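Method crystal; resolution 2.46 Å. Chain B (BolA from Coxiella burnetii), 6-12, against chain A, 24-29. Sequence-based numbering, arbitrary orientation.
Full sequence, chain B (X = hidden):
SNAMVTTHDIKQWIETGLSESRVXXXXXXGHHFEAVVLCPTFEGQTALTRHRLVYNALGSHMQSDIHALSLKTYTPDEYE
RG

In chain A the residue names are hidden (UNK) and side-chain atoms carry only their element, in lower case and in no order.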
ATOM      1  N   THR B   6     -13.064  -2.848   2.871  1.00 34.59           N
ATOM      2  CA  THR B   6     -11.931  -2.147   3.473  1.00 34.29           C
ATOM      3  C   THR B   6     -10.849  -1.910   2.450  1.00 36.20           C
ATOM      4  O   THR B   6     -10.915  -2.423   1.329  1.00 31.12           O
ATOM      5  CB  THR B   6     -11.294  -2.916   4.666  1.00 41.68           C
ATOM      6  OG1 THR B   6     -10.850  -4.206   4.217  1.00 37.68           O
ATOM      7  CG2 THR B   6     -12.295  -3.043   5.851  1.00 26.38           C
ATOM      8  N   THR B   7      -9.841  -1.141   2.830  1.00 34.81           N
ATOM      9  CA  THR B   7      -8.719  -0.949   1.930  1.00 36.31           C
ATOM     10  C   THR B   7      -7.922  -2.242   1.736  1.00 35.96           C
ATOM     11  O   THR B   7      -7.314  -2.423   0.690  1.00 37.90           O
ATOM     12  CB  THR B   7      -7.781   0.177   2.390  1.00 33.42           C
ATOM     13  OG1 THR B   7      -7.275  -0.148   3.692  1.00 37.26           O
ATOM     14  CG2 THR B   7      -8.530   1.499   2.432  1.00 30.55           C
ATOM     15  N   HIS B   8      -7.898  -3.114   2.745  1.00 34.18           N
ATOM     16  CA  HIS B   8      -7.163  -4.387   2.656  1.00 36.23           C
ATOM     17  C   HIS B   8      -7.894  -5.366   1.692  1.00 36.82           C
ATOM     18  O   HIS B   8      -7.272  -6.212   1.074  1.00 36.61           O
ATOM     19  CB  HIS B   8      -7.008  -5.008   4.057  1.00 35.40           C
ATOM     20  CG  HIS B   8      -6.068  -6.174   4.119  1.00 45.10           C
ATOM     21  ND1 HIS B   8      -4.721  -6.070   3.828  1.00 51.42           N
ATOM     22  CD2 HIS B   8      -6.278  -7.476   4.452  1.00 45.95           C
ATOM     23  CE1 HIS B   8      -4.140  -7.248   3.984  1.00 51.98           C
ATOM     24  NE2 HIS B   8      -5.066  -8.118   4.364  1.00 50.09           N
ATOM     25  N   ASP B   9      -9.220  -5.263   1.623  1.00 35.21           N
ATOM     26  CA  ASP B   9      -9.993  -5.938   0.604  1.00 39.03           C
ATOM     27  C   ASP B   9      -9.527  -5.515  -0.806  1.00 38.72           C
ATOM     28  O   ASP B   9      -9.210  -6.356  -1.628  1.00 40.99           O
ATOM     29  CB  ASP B   9     -11.478  -5.620   0.749  1.00 37.66           C
ATOM     30  CG  ASP B   9     -12.106  -6.281   1.957  1.00 44.00           C
ATOM     31  OD1 ASP B   9     -11.648  -7.363   2.388  1.00 42.32           O
ATOM     32  OD2 ASP B   9     -13.076  -5.693   2.481  1.00 49.62           O
ATOM     33  N   ILE B  10      -9.524  -4.213  -1.070  1.00 37.85           N
ATOM     34  CA  ILE B  10      -9.219  -3.696  -2.381  1.00 40.38           C
ATOM     35  C   ILE B  10      -7.862  -4.289  -2.803  1.00 42.06           C
ATOM     36  O   ILE B  10      -7.698  -4.743  -3.948  1.00 39.18           O
ATOM     37  CB  ILE B  10      -9.111  -2.141  -2.384  1.00 48.58           C
ATOM     38  CG1 ILE B  10     -10.421  -1.458  -1.956  1.00 43.64           C
ATOM     39  CG2 ILE B  10      -8.652  -1.631  -3.755  1.00 49.82           C
ATOM     40  CD1 ILE B  10     -11.609  -1.764  -2.801  1.00 38.65           C
ATOM     41  N   LYS B  11      -6.915  -4.314  -1.858  1.00 31.87           N
ATOM     42  CA  LYS B  11      -5.548  -4.742  -2.125  1.00 29.81           C
ATOM     43  C   LYS B  11      -5.424  -6.239  -2.388  1.00 37.94           C
ATOM     44  O   LYS B  11      -4.736  -6.651  -3.344  1.00 34.43           O
ATOM     45  CB  LYS B  11      -4.605  -4.323  -0.988  1.00 28.79           C
ATOM     46  CG  LYS B  11      -3.357  -5.175  -0.862  1.00 36.17           C
ATOM     47  CD  LYS B  11      -2.350  -4.523   0.091  1.00 43.54           C
ATOM     48  CE  LYS B  11      -1.324  -5.538   0.588  1.00 51.00           C
ATOM     49  NZ  LYS B  11      -0.216  -5.776  -0.361  1.00 54.97           N
ATOM     50  N   GLN B  12      -6.070  -7.046  -1.538  1.00 35.19           N
ATOM     51  CA  GLN B  12      -6.083  -8.483  -1.736  1.00 39.93           C
ATOM     52  C   GLN B  12      -6.788  -8.935  -3.042  1.00 38.49           C
ATOM     53  O   GLN B  12      -6.292  -9.811  -3.730  1.00 35.90           O
ATOM     54  CB  GLN B  12      -6.691  -9.179  -0.517  1.00 47.09           C
ATOM     55  CG  GLN B  12      -5.798  -9.073   0.726  1.00 57.92           C
ATOM     56  CD  GLN B  12      -6.286  -9.937   1.898  1.00 66.74           C
ATOM     57  OE1 GLN B  12      -7.496 -10.019   2.184  1.00 69.21           O
ATOM     58  NE2 GLN B  12      -5.338 -10.586   2.583  1.00 67.09           N
TER
ATOM     59  N   UNK A  24       7.233  -0.426   1.074  1.00 45.21           N
ATOM     60  CA  UNK A  24       6.797  -0.989  -0.200  1.00 46.74           C
ATOM     61  C   UNK A  24       5.291  -0.933  -0.416  1.00 45.52           C
ATOM     62  O   UNK A  24       4.828  -0.942  -1.550  1.00 48.93           O
ATOM     63  c   UNK A  24       8.728  -2.560  -0.226  1.00 53.43           C
ATOM     64  c   UNK A  24       6.986  -4.753   0.588  1.00 53.69           C
ATOM     65  c   UNK A  24       6.577  -3.327   0.664  1.00 50.25           C
ATOM     66  c   UNK A  24       7.246  -2.448  -0.375  1.00 50.06           C
ATOM     67  N   UNK A  25       4.507  -0.917   0.654  1.00 41.90           N
ATOM     68  CA  UNK A  25       3.093  -0.645   0.457  1.00 42.64           C
ATOM     69  C   UNK A  25       2.459  -0.024   1.674  1.00 40.84           C
ATOM     70  O   UNK A  25       3.001  -0.081   2.778  1.00 42.48           O
ATOM     71  o   UNK A  25       2.330  -2.896   1.047  1.00 50.53           O
ATOM     72  c   UNK A  25       2.326  -1.905   0.033  1.00 47.48           C
ATOM     73  N   UNK A  26       1.287   0.551   1.473  1.00 35.55           N
ATOM     74  CA  UNK A  26       0.624   1.230   2.548  1.00 34.36           C
ATOM     75  C   UNK A  26      -0.842   1.404   2.214  1.00 37.05           C
ATOM     76  O   UNK A  26      -1.216   1.484   1.060  1.00 43.16           O
ATOM     77  c   UNK A  26       1.287   2.566   2.822  1.00 34.16           C
ATOM     78  N   UNK A  27      -1.651   1.393   3.255  1.00 36.04           N
ATOM     79  CA  UNK A  27      -3.079   1.554   3.187  1.00 37.57           C
ATOM     80  C   UNK A  27      -3.433   2.648   4.186  1.00 35.34           C
ATOM     81  O   UNK A  27      -2.703   2.877   5.157  1.00 38.06           O
ATOM     82  o   UNK A  27      -2.945  -3.136   3.552  1.00 69.30           O
ATOM     83  o   UNK A  27      -5.017  -2.402   3.707  1.00 61.60           O
ATOM     84  c   UNK A  27      -3.754   0.251   3.612  1.00 43.46           C
ATOM     85  c   UNK A  27      -3.441  -0.948   2.725  1.00 49.79           C
ATOM     86  c   UNK A  27      -3.829  -2.260   3.364  1.00 60.07           C
ATOM     87  N   UNK A  28      -4.543   3.326   3.964  1.00 31.43           N
ATOM     88  CA  UNK A  28      -4.992   4.304   4.927  1.00 34.78           C
ATOM     89  C   UNK A  28      -6.398   4.791   4.670  1.00 32.70           C
ATOM     90  O   UNK A  28      -6.818   4.792   3.522  1.00 28.07           O
ATOM     91  N   UNK A  29      -7.098   5.206   5.741  1.00 32.70           N
ATOM     92  CA  UNK A  29      -8.389   5.911   5.645  1.00 31.38           C
ATOM     93  C   UNK A  29      -8.368   7.401   6.140  1.00 37.84           C
ATOM     94  O   UNK A  29      -9.417   8.032   6.318  1.00 38.25           O
ATOM     95  c   UNK A  29      -9.484   5.092   6.343  1.00 33.14           C
ATOM     96  c   UNK A  29      -9.325   5.037   7.902  1.00 47.31           C
ATOM     97  o   UNK A  29      -9.747   4.024   8.520  1.00 45.33           O
ATOM     98  o   UNK A  29      -8.800   6.009   8.503  1.00 41.59           O
TER
HETATM   99  O   HOH W   1       2.704  -6.088   0.452  1.00 46.90           O

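Position 24 of chain A carries four side-chain carbons and no heteroatom. The chain forks at its first carbon, and one arm is two carbons long, a pattern that identifies isoleucine. No atom of this side chain comes within 7 Å of the helix of chain B, so Ile A24 is buried without taking part in the contact; a β-branched hydrocarbon is at home in such a strand.

At position 25 a single carbon bears one oxygen, which makes it serine. Its CA-to-CB bond points toward the helix, and its hydroxyl OG stands 4.1 Å from Lys B11 NZ, too far for a direct hydrogen bond. Water 1 fills the gap, accepting from Lys B11 NZ at 3.0 Å and lying 3.3 Å from Ser A25 OG, in hydrogen-bonding geometry with both. A short polar side chain leaves room for this water while still offering it a partner.

Position 26 has one carbon beyond CA and nothing more: alanine. Its CB points away from the helix, as the alternation of a strand requires, and Ala A26 touches nothing on this stretch of chain B.

Position 27 turns back toward the helix with three carbons in an unbranched row, the third carrying two oxygens. One oxygen lies near Thr B7 and the other near the imidazole edge of His B8; a carboxylate at the end of a two-methylene arm is glutamate. With chi1 m and chi2 t, Glu A27 extends to the first turn of the helix. Its OE1 is 3.2 Å from Thr B7 OG1, within hydrogen-bonding reach, and 3.3 Å from His B8 CB. Its OE2 accepts a weak but nearly straight hydrogen bond from His B8 ND1, at 3.4 Å and 163°. The methylenes of Lys B11 also close in, CD lying 3.8 Å from Glu A27 OE2.

Position 28 has no side-chain atoms and is glycine. It meets the helix through its backbone, Gly A28 O lying 3.9 Å from Thr B7 CG2.

Position 29 has two carbons, the second bearing two oxygens, hence aspartate. Past the strand, Asp A29 is exposed and makes no close contact with the helix, a setting that suits a charged group.

The contact therefore centres on one carboxylate received at the start of a helix. Thr B6 caps that helix, its OG1 accepting from Asp B9 N at 3.2 Å, while Thr B7 and His B8 meet Glu A27. One turn along, Lys B11 adds the water-mediated link to Ser A25.

Chain A (24-29) ISAEGD
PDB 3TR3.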